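Local coordinates for protein D-aminoacyl-tRNA deacylase (Archaeoglobus fulgidus, PDB 1YQE) that probably hydrolyses D-aminoacyl-tRNAs to free tRNA and D-amino acids, a zinc-dependent deacylation that counters the toxicity of mischarged tRNA, at residues A[17-20]-A[21-24]; A[40-44]-A[45-49]; A[64-68]-A[69-73]. All coordinates share one frame; numbering follows the deposited sequence.

Interaction 1. Residues A[17-20]-A[21-24]; sequences GQNI and KDNL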
loop_
_atom_site.group_PDB
_atom_site.type_symbol
_atom_site.label_atom_id
_atom_site.label_comp_id
_atom_site.label_asym_id
_atom_site.label_seq_id
_atom_site.Cartn_x
_atom_site.Cartn_y
_atom_site.Cartn_z
ATOM N N GLY A 17 -3.738 -7.091 12.728
ATOM C CA GLY A 17 -2.889 -8.001 11.983
ATOM C C GLY A 17 -3.145 -9.453 12.348
ATOM O O GLY A 17 -3.174 -10.325 11.477
ATOM N N GLN A 18 -3.332 -9.715 13.639
ATOM C CA GLN A 18 -3.584 -11.069 14.117
ATOM C C GLN A 18 -4.912 -11.633 13.624
ATOM O O GLN A 18 -4.982 -12.796 13.237
ATOM C CB GLN A 18 -3.546 -11.110 15.651
ATOM C CG GLN A 18 -2.153 -10.945 16.231
ATOM C CD GLN A 18 -1.205 -12.011 15.730
ATOM O OE1 GLN A 18 -1.448 -13.200 15.911
ATOM N NE2 GLN A 18 -0.120 -11.593 15.089
ATOM N N ASN A 19 -5.969 -10.823 13.647
ATOM C CA ASN A 19 -7.266 -11.303 13.184
ATOM C C ASN A 19 -7.230 -11.571 11.685
ATOM O O ASN A 19 -7.864 -12.513 11.202
ATOM C CB ASN A 19 -8.376 -10.303 13.513
ATOM C CG ASN A 19 -8.714 -10.277 14.992
ATOM O OD1 ASN A 19 -8.718 -11.315 15.656
ATOM N ND2 ASN A 19 -9.011 -9.095 15.513
ATOM N N ILE A 20 -6.492 -10.743 10.951
ATOM C CA ILE A 20 -6.369 -10.928 9.512
ATOM C C ILE A 20 -5.640 -12.247 9.310
ATOM O O ILE A 20 -6.033 -13.069 8.479
ATOM C CB ILE A 20 -5.557 -9.773 8.848
ATOM C CG1 ILE A 20 -6.367 -8.470 8.915
ATOM C CG2 ILE A 20 -5.214 -10.134 7.395
ATOM C CD1 ILE A 20 -5.607 -7.232 8.479
ATOM N N LYS A 21 -4.590 -12.451 10.098
ATOM C CA LYS A 21 -3.800 -13.674 10.020
ATOM C C LYS A 21 -4.660 -14.911 10.257
ATOM O O LYS A 21 -4.606 -15.865 9.481
ATOM C CB LYS A 21 -2.673 -13.658 11.053
ATOM C CG LYS A 21 -1.784 -14.886 10.970
ATOM C CD LYS A 21 -0.901 -15.040 12.197
ATOM C CE LYS A 21 -1.720 -15.397 13.428
ATOM N NZ LYS A 21 -0.854 -15.578 14.624
ATOM N N ASP A 22 -5.446 -14.896 11.332
ATOM C CA ASP A 22 -6.305 -16.036 11.645
ATOM C C ASP A 22 -7.226 -16.404 10.485
ATOM O O ASP A 22 -7.467 -17.584 10.230
ATOM C CB ASP A 22 -7.147 -15.761 12.895
ATOM C CG ASP A 22 -6.310 -15.693 14.160
ATOM O OD1 ASP A 22 -5.389 -16.523 14.311
ATOM O OD2 ASP A 22 -6.585 -14.821 15.010
ATOM N N ASN A 23 -7.744 -15.401 9.784
ATOM C CA ASN A 23 -8.634 -15.658 8.656
ATOM C C ASN A 23 -7.873 -16.216 7.457
ATOM O O ASN A 23 -8.350 -17.125 6.776
ATOM C CB ASN A 23 -9.378 -14.377 8.275
ATOM C CG ASN A 23 -10.462 -14.016 9.276
ATOM O OD1 ASN A 23 -11.471 -14.718 9.394
ATOM N ND2 ASN A 23 -10.258 -12.930 10.010
ATOM N N LEU A 24 -6.683 -15.673 7.212
ATOM C CA LEU A 24 -5.830 -16.110 6.109
ATOM C C LEU A 24 -5.416 -17.573 6.301
ATOM O O LEU A 24 -5.232 -18.313 5.332
ATOM C CB LEU A 24 -4.578 -15.224 6.046
ATOM C CG LEU A 24 -4.328 -14.238 4.893
ATOM C CD1 LEU A 24 -5.623 -13.675 4.351
ATOM C CD2 LEU A 24 -3.423 -13.119 5.391
#
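Lys21 and Gln18 run side by side along one flank of a helical turn and meet at their polar ends. In Lys21, CB sits on the backbone of the preceding turn, 3.3 Å from Gln18 O and 3.4 Å from Gly17 O. CG leaves anti to the backbone N (chi1 -177°), and a bend at chi3 (69°) turns the chain back toward Gln18. CD approaches Gln18 OE1 only distantly, CE passes 3.3 Å from it, and NZ donates to that same OE1 at 2.8 Å, from 19° out of the amide plane. Gln18 is itself folded at chi2, and its NE2 binds Ser11 O and Glu50 OE1. Because Lys21 NZ also forms a salt bridge with Glu50, the two side chains share one carboxylate.

Beneath them run ordinary i to i+4 bonds, such as Asp22 N to Gln18 O at 2.9 Å. Asn19 O receives Asn23 N and, weakly, Asn23 ND2 at 2.7 Å. On the apolar side Ile20 CG2 rests 4.0 Å from Leu24 CD2. Helix 15-24 packs Lys21 and Leu24 against strands 6-11 and 47-51, with Gln18 also on strand 6-11, while Asn19, Asn23 and Leu24 touch helix 167-182.

Interaction 2. Residues A[40-44]-A[45-49]; sequences LYLSD and EFYIA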
loop_
_atom_site.group_PDB
_atom_site.type_symbol
_atom_site.label_atom_id
_atom_site.label_comp_id
_atom_site.label_asym_id
_atom_site.label_seq_id
_atom_site.Cartn_x
_atom_site.Cartn_y
_atom_site.Cartn_z
ATOM N N LEU A 40 6.836 -18.532 10.808
ATOM C CA LEU A 40 6.416 -18.647 9.420
ATOM C C LEU A 40 5.323 -19.688 9.239
ATOM O O LEU A 40 5.345 -20.739 9.876
ATOM C CB LEU A 40 7.608 -19.022 8.539
ATOM C CG LEU A 40 8.883 -18.187 8.652
ATOM C CD1 LEU A 40 9.944 -18.782 7.733
ATOM C CD2 LEU A 40 8.602 -16.734 8.287
ATOM N N TYR A 41 4.366 -19.384 8.370
ATOM C CA TYR A 41 3.277 -20.302 8.070
ATOM C C TYR A 41 3.375 -20.555 6.576
ATOM O O TYR A 41 3.248 -19.628 5.774
ATOM C CB TYR A 41 1.924 -19.680 8.426
ATOM C CG TYR A 41 1.805 -19.268 9.878
ATOM C CD1 TYR A 41 2.357 -18.068 10.329
ATOM C CD2 TYR A 41 1.167 -20.088 10.807
ATOM C CE1 TYR A 41 2.277 -17.695 11.671
ATOM C CE2 TYR A 41 1.083 -19.726 12.153
ATOM C CZ TYR A 41 1.640 -18.529 12.576
ATOM O OH TYR A 41 1.565 -18.158 13.902
ATOM N N LEU A 42 3.610 -21.809 6.205
ATOM C CA LEU A 42 3.773 -22.168 4.805
ATOM C C LEU A 42 2.645 -22.999 4.213
ATOM O O LEU A 42 2.015 -23.805 4.897
ATOM C CB LEU A 42 5.087 -22.926 4.627
ATOM C CG LEU A 42 6.319 -22.297 5.276
ATOM C CD1 LEU A 42 7.473 -23.289 5.256
ATOM C CD2 LEU A 42 6.680 -21.019 4.544
ATOM N N SER A 43 2.419 -22.793 2.921
ATOM C CA SER A 43 1.406 -23.510 2.163
ATOM C C SER A 43 1.833 -23.396 0.707
ATOM O O SER A 43 2.805 -22.704 0.401
ATOM C CB SER A 43 0.026 -22.876 2.359
ATOM O OG SER A 43 -0.048 -21.601 1.749
ATOM N N ASP A 44 1.122 -24.071 -0.188
ATOM C CA ASP A 44 1.460 -24.013 -1.606
ATOM C C ASP A 44 0.717 -22.876 -2.301
ATOM O O ASP A 44 0.822 -22.705 -3.514
ATOM C CB ASP A 44 1.122 -25.339 -2.289
ATOM C CG ASP A 44 -0.306 -25.771 -2.046
ATOM O OD1 ASP A 44 -1.219 -24.929 -2.186
ATOM O OD2 ASP A 44 -0.522 -26.957 -1.721
ATOM N N GLU A 45 -0.037 -22.103 -1.526
ATOM C CA GLU A 45 -0.802 -20.985 -2.065
ATOM C C GLU A 45 -0.022 -19.690 -1.835
ATOM O O GLU A 45 0.410 -19.033 -2.780
ATOM C CB GLU A 45 -2.165 -20.909 -1.369
ATOM C CG GLU A 45 -3.175 -19.994 -2.045
ATOM C CD GLU A 45 -3.625 -20.516 -3.399
ATOM O OE1 GLU A 45 -4.404 -19.812 -4.077
ATOM O OE2 GLU A 45 -3.202 -21.630 -3.784
ATOM N N PHE A 46 0.150 -19.331 -0.568
ATOM C CA PHE A 46 0.889 -18.128 -0.211
ATOM C C PHE A 46 1.551 -18.324 1.150
ATOM O O PHE A 46 1.330 -19.335 1.810
ATOM C CB PHE A 46 -0.047 -16.910 -0.205
ATOM C CG PHE A 46 -1.164 -16.997 0.792
ATOM C CD1 PHE A 46 -1.034 -16.423 2.053
ATOM C CD2 PHE A 46 -2.352 -17.651 0.472
ATOM C CE1 PHE A 46 -2.072 -16.495 2.983
ATOM C CE2 PHE A 46 -3.395 -17.729 1.392
ATOM C CZ PHE A 46 -3.256 -17.149 2.653
ATOM N N TYR A 47 2.366 -17.355 1.559
ATOM C CA TYR A 47 3.084 -17.422 2.827
ATOM C C TYR A 47 2.591 -16.374 3.815
ATOM O O TYR A 47 1.999 -15.371 3.423
ATOM C CB TYR A 47 4.573 -17.176 2.597
ATOM C CG TYR A 47 5.300 -18.239 1.809
ATOM C CD1 TYR A 47 6.466 -17.931 1.112
ATOM C CD2 TYR A 47 4.859 -19.564 1.802
ATOM C CE1 TYR A 47 7.178 -18.911 0.433
ATOM C CE2 TYR A 47 5.570 -20.553 1.126
ATOM C CZ TYR A 47 6.729 -20.216 0.445
ATOM O OH TYR A 47 7.445 -21.187 -0.218
ATOM N N ILE A 48 2.849 -16.620 5.097
ATOM C CA ILE A 48 2.492 -15.688 6.161
ATOM C C ILE A 48 3.678 -15.654 7.120
ATOM O O ILE A 48 4.252 -16.695 7.447
ATOM C CB ILE A 48 1.249 -16.134 6.963
ATOM C CG1 ILE A 48 0.020 -16.215 6.056
ATOM C CG2 ILE A 48 0.993 -15.140 8.102
ATOM C CD1 ILE A 48 -1.238 -16.704 6.767
ATOM N N ALA A 49 4.054 -14.462 7.565
ATOM C CA ALA A 49 5.168 -14.335 8.493
ATOM C C ALA A 49 4.767 -13.436 9.647
ATOM O O ALA A 49 4.183 -12.368 9.448
ATOM C CB ALA A 49 6.394 -13.768 7.783
#
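Leu40 opens the pairing by laying CD2 against Ala49 CB at 3.7 Å, in an antiparallel non-hydrogen-bonded pair; its CA also makes a C-H...O contact with Ile48 O.

Tyr41 and Ile48 form the adjoining hydrogen-bonded pair. Tyr41 N donates to Ile48 O at 2.8 Å and Ile48 N returns a bond to Tyr41 O at 3.1 Å. On the face carrying these two side chains, their CB atoms lie 3.9 Å apart, and the phenol ring presents its edge to Ile48 O, with CD1 at 3.7 Å. The hydroxyl reaches past the pair to Glu50.

Leu42 crosses to Tyr47 with its CD2 methyl over one face of the ring, 3.5 Å above the plane and shifted toward the rim: a CH-pi contact.

Ser43 closes the turn. With chi1 at 69°, OG stands between its own backbone N and carbonyl carbon, which turns it inward to donate to Phe46 O at 2.7 Å, in the carbonyl plane and on a lone pair. Ser43 OG also accepts a weak bond from Glu45 N at 3.3 Å, so one hydroxyl ties two points of the bend.

Asp44 OD1 lies near Glu45 OE2, a proximity of like charges that the salt bridge of Glu45 OE1 with Arg182 may ease.

This hairpin lies between strands 31-35 and 6-11 of the mixed sheet; helix 15-24 packs on the Tyr41 and Ile48 face, while Tyr47 and Ala49 touch Leu7 of strand 6-11.

Interaction 3. Residues A[64-68]-A[69-73]; sequences KLAKY and IDFEE
Two first torsions bring the side chains of this turn back onto the helix end: Phe71 at chi1 51° and Ile69 at 46° each place the gamma branch, CG in Phe71 and CG1 in Ile69, between the backbone N and the carbonyl carbon. In Phe71 this folds the ring back toward the end of the helix, where its CE2 and CZ corner slips beside the chain at Leu65 and Ala66. The approach is by the edge: Leu65 C lies in the ring plane and Ala66 N is 3.7 Å from Phe71 CE2. Leu65 CB, 3.9 Å from both CE2 and CZ of Phe71, adds an apolar touch, and Ala66 CB is a little farther from CE2. In Ile69 the same choice lays CG1 against Leu65 O at 3.6 Å.

That carbonyl oxygen is gripped twice. Tyr68 N donates to Leu65 O at 3.0 Å, and Ile69 N follows at 3.3 Å, with the donor N in the carbonyl plane. Ala66 CA makes a C-H...O contact with Ile69 O at 3.3 Å, so the chain doubles back closely after the turn. Water 1 lies 2.6 Å from both Ala66 O and Asp70 OD1, placed to donate to either.

Phe71 has a further partner in Lys150, which makes a cation-pi contact with its ring and a hydrogen bond to its carbonyl oxygen. Leu65 reaches Leu7 and Val9 of strand 6-11, and Phe71 also touches Leu7. The arrangement is the return turn of a beta-alpha-beta crossover, in which helix 61-65 connects the parallel strands 47-51 and 73-81 past strand 6-11, which lies between them in the mixed sheet of this alpha/beta fold.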
loop_
_atom_site.group_PDB
_atom_site.type_symbol
_atom_site.label_atom_id
_atom_site.label_comp_id
_atom_site.label_asym_id
_atom_site.label_seq_id
_atom_site.Cartn_x
_atom_site.Cartn_y
_atom_site.Cartn_z
ATOM N N LYS A 64 15.656 -9.896 5.827
ATOM C CA LYS A 64 15.703 -10.852 6.929
ATOM C C LYS A 64 14.855 -12.089 6.642
ATOM O O LYS A 64 15.292 -13.223 6.859
ATOM C CB LYS A 64 15.211 -10.187 8.216
ATOM C CG LYS A 64 16.045 -8.992 8.643
ATOM C CD LYS A 64 15.469 -8.315 9.869
ATOM C CE LYS A 64 16.332 -7.132 10.282
ATOM N NZ LYS A 64 15.812 -6.463 11.504
ATOM N N LEU A 65 13.641 -11.868 6.158
ATOM C CA LEU A 65 12.739 -12.971 5.853
ATOM C C LEU A 65 13.184 -13.775 4.634
ATOM O O LEU A 65 12.952 -14.985 4.565
ATOM C CB LEU A 65 11.319 -12.438 5.634
ATOM C CG LEU A 65 10.575 -11.978 6.889
ATOM C CD1 LEU A 65 9.418 -11.052 6.516
ATOM C CD2 LEU A 65 10.068 -13.194 7.647
ATOM N N ALA A 66 13.830 -13.107 3.684
ATOM C CA ALA A 66 14.287 -13.759 2.456
ATOM C C ALA A 66 15.370 -14.808 2.695
ATOM O O ALA A 66 15.774 -15.517 1.774
ATOM C CB ALA A 66 14.779 -12.719 1.467
ATOM N N LYS A 67 15.846 -14.898 3.929
ATOM C CA LYS A 67 16.861 -15.882 4.264
ATOM C C LYS A 67 16.206 -17.253 4.408
ATOM O O LYS A 67 16.835 -18.282 4.166
ATOM C CB LYS A 67 17.548 -15.499 5.578
ATOM C CG LYS A 67 18.527 -16.535 6.109
ATOM C CD LYS A 67 19.094 -16.102 7.456
ATOM C CE LYS A 67 19.881 -17.220 8.126
ATOM N NZ LYS A 67 20.353 -16.812 9.489
ATOM N N TYR A 68 14.930 -17.259 4.781
ATOM C CA TYR A 68 14.211 -18.505 4.997
ATOM C C TYR A 68 13.216 -18.900 3.907
ATOM O O TYR A 68 12.871 -20.080 3.783
ATOM C CB TYR A 68 13.496 -18.447 6.346
ATOM C CG TYR A 68 14.362 -17.892 7.452
ATOM C CD1 TYR A 68 14.196 -16.581 7.906
ATOM C CD2 TYR A 68 15.350 -18.675 8.048
ATOM C CE1 TYR A 68 14.992 -16.067 8.931
ATOM C CE2 TYR A 68 16.152 -18.170 9.069
ATOM C CZ TYR A 68 15.967 -16.868 9.507
ATOM O OH TYR A 68 16.749 -16.373 10.528
ATOM N N ILE A 69 12.750 -17.924 3.133
ATOM C CA ILE A 69 11.799 -18.199 2.055
ATOM C C ILE A 69 11.905 -17.219 0.901
ATOM O O ILE A 69 12.369 -16.095 1.064
ATOM C CB ILE A 69 10.332 -18.158 2.548
ATOM C CG1 ILE A 69 10.108 -16.914 3.414
ATOM C CG2 ILE A 69 9.995 -19.439 3.287
ATOM C CD1 ILE A 69 8.640 -16.636 3.719
ATOM N N ASP A 70 11.461 -17.664 -0.270
ATOM C CA ASP A 70 11.463 -16.836 -1.470
ATOM C C ASP A 70 10.062 -16.275 -1.669
ATOM O O ASP A 70 9.072 -17.008 -1.589
ATOM C CB ASP A 70 11.825 -17.664 -2.698
ATOM C CG ASP A 70 13.302 -17.945 -2.803
ATOM O OD1 ASP A 70 14.045 -17.687 -1.832
ATOM O OD2 ASP A 70 13.712 -18.435 -3.873
ATOM N N PHE A 71 9.982 -14.977 -1.929
ATOM C CA PHE A 71 8.699 -14.323 -2.158
ATOM C C PHE A 71 8.912 -13.107 -3.054
ATOM O O PHE A 71 9.936 -12.432 -2.961
ATOM C CB PHE A 71 8.055 -13.939 -0.818
ATOM C CG PHE A 71 8.965 -13.177 0.102
ATOM C CD1 PHE A 71 9.016 -11.785 0.055
ATOM C CD2 PHE A 71 9.775 -13.851 1.010
ATOM C CE1 PHE A 71 9.861 -11.073 0.905
ATOM C CE2 PHE A 71 10.626 -13.150 1.866
ATOM C CZ PHE A 71 10.665 -11.754 1.811
ATOM N N GLU A 72 7.952 -12.851 -3.940
ATOM C CA GLU A 72 8.048 -11.740 -4.882
ATOM C C GLU A 72 7.532 -10.412 -4.350
ATOM O O GLU A 72 7.827 -9.361 -4.917
ATOM C CB GLU A 72 7.308 -12.085 -6.178
ATOM C CG GLU A 72 5.893 -12.584 -5.962
ATOM C CD GLU A 72 5.184 -12.923 -7.261
ATOM O OE1 GLU A 72 5.870 -13.175 -8.276
ATOM O OE2 GLU A 72 3.936 -12.950 -7.262
ATOM N N GLU A 73 6.755 -10.454 -3.275
ATOM C CA GLU A 73 6.232 -9.225 -2.700
ATOM C C GLU A 73 5.687 -9.453 -1.303
ATOM O O GLU A 73 5.469 -10.589 -0.882
ATOM C CB GLU A 73 5.121 -8.642 -3.583
ATOM C CG GLU A 73 3.766 -9.320 -3.422
ATOM C CD GLU A 73 2.659 -8.592 -4.166
ATOM O OE1 GLU A 73 2.385 -8.939 -5.334
ATOM O OE2 GLU A 73 2.073 -7.659 -3.585
HETATM O O HOH W 1 14.963 -15.575 -0.650
#

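From the N terminus the three contacts come in series, each within a continuous stretch, and none nests in or crosses another. Interaction 1 lies along helix 15-24, interaction 2 closes the hairpin of strands 38-42 and 47-51, and interaction 3 turns the chain from helix 61-65 toward strand 73-81. The hairpin is the middle piece. One face meets the helix, where Leu24 CB lies 3.7 Å from Ile48 CD1; the other meets the third contact, where Ala49 CB lies 3.7 Å from Leu65 CD2. Interactions 1 and 3 do not touch, their nearest atoms being about 11 Å apart. Together they place helical elements against the two faces of one sheet.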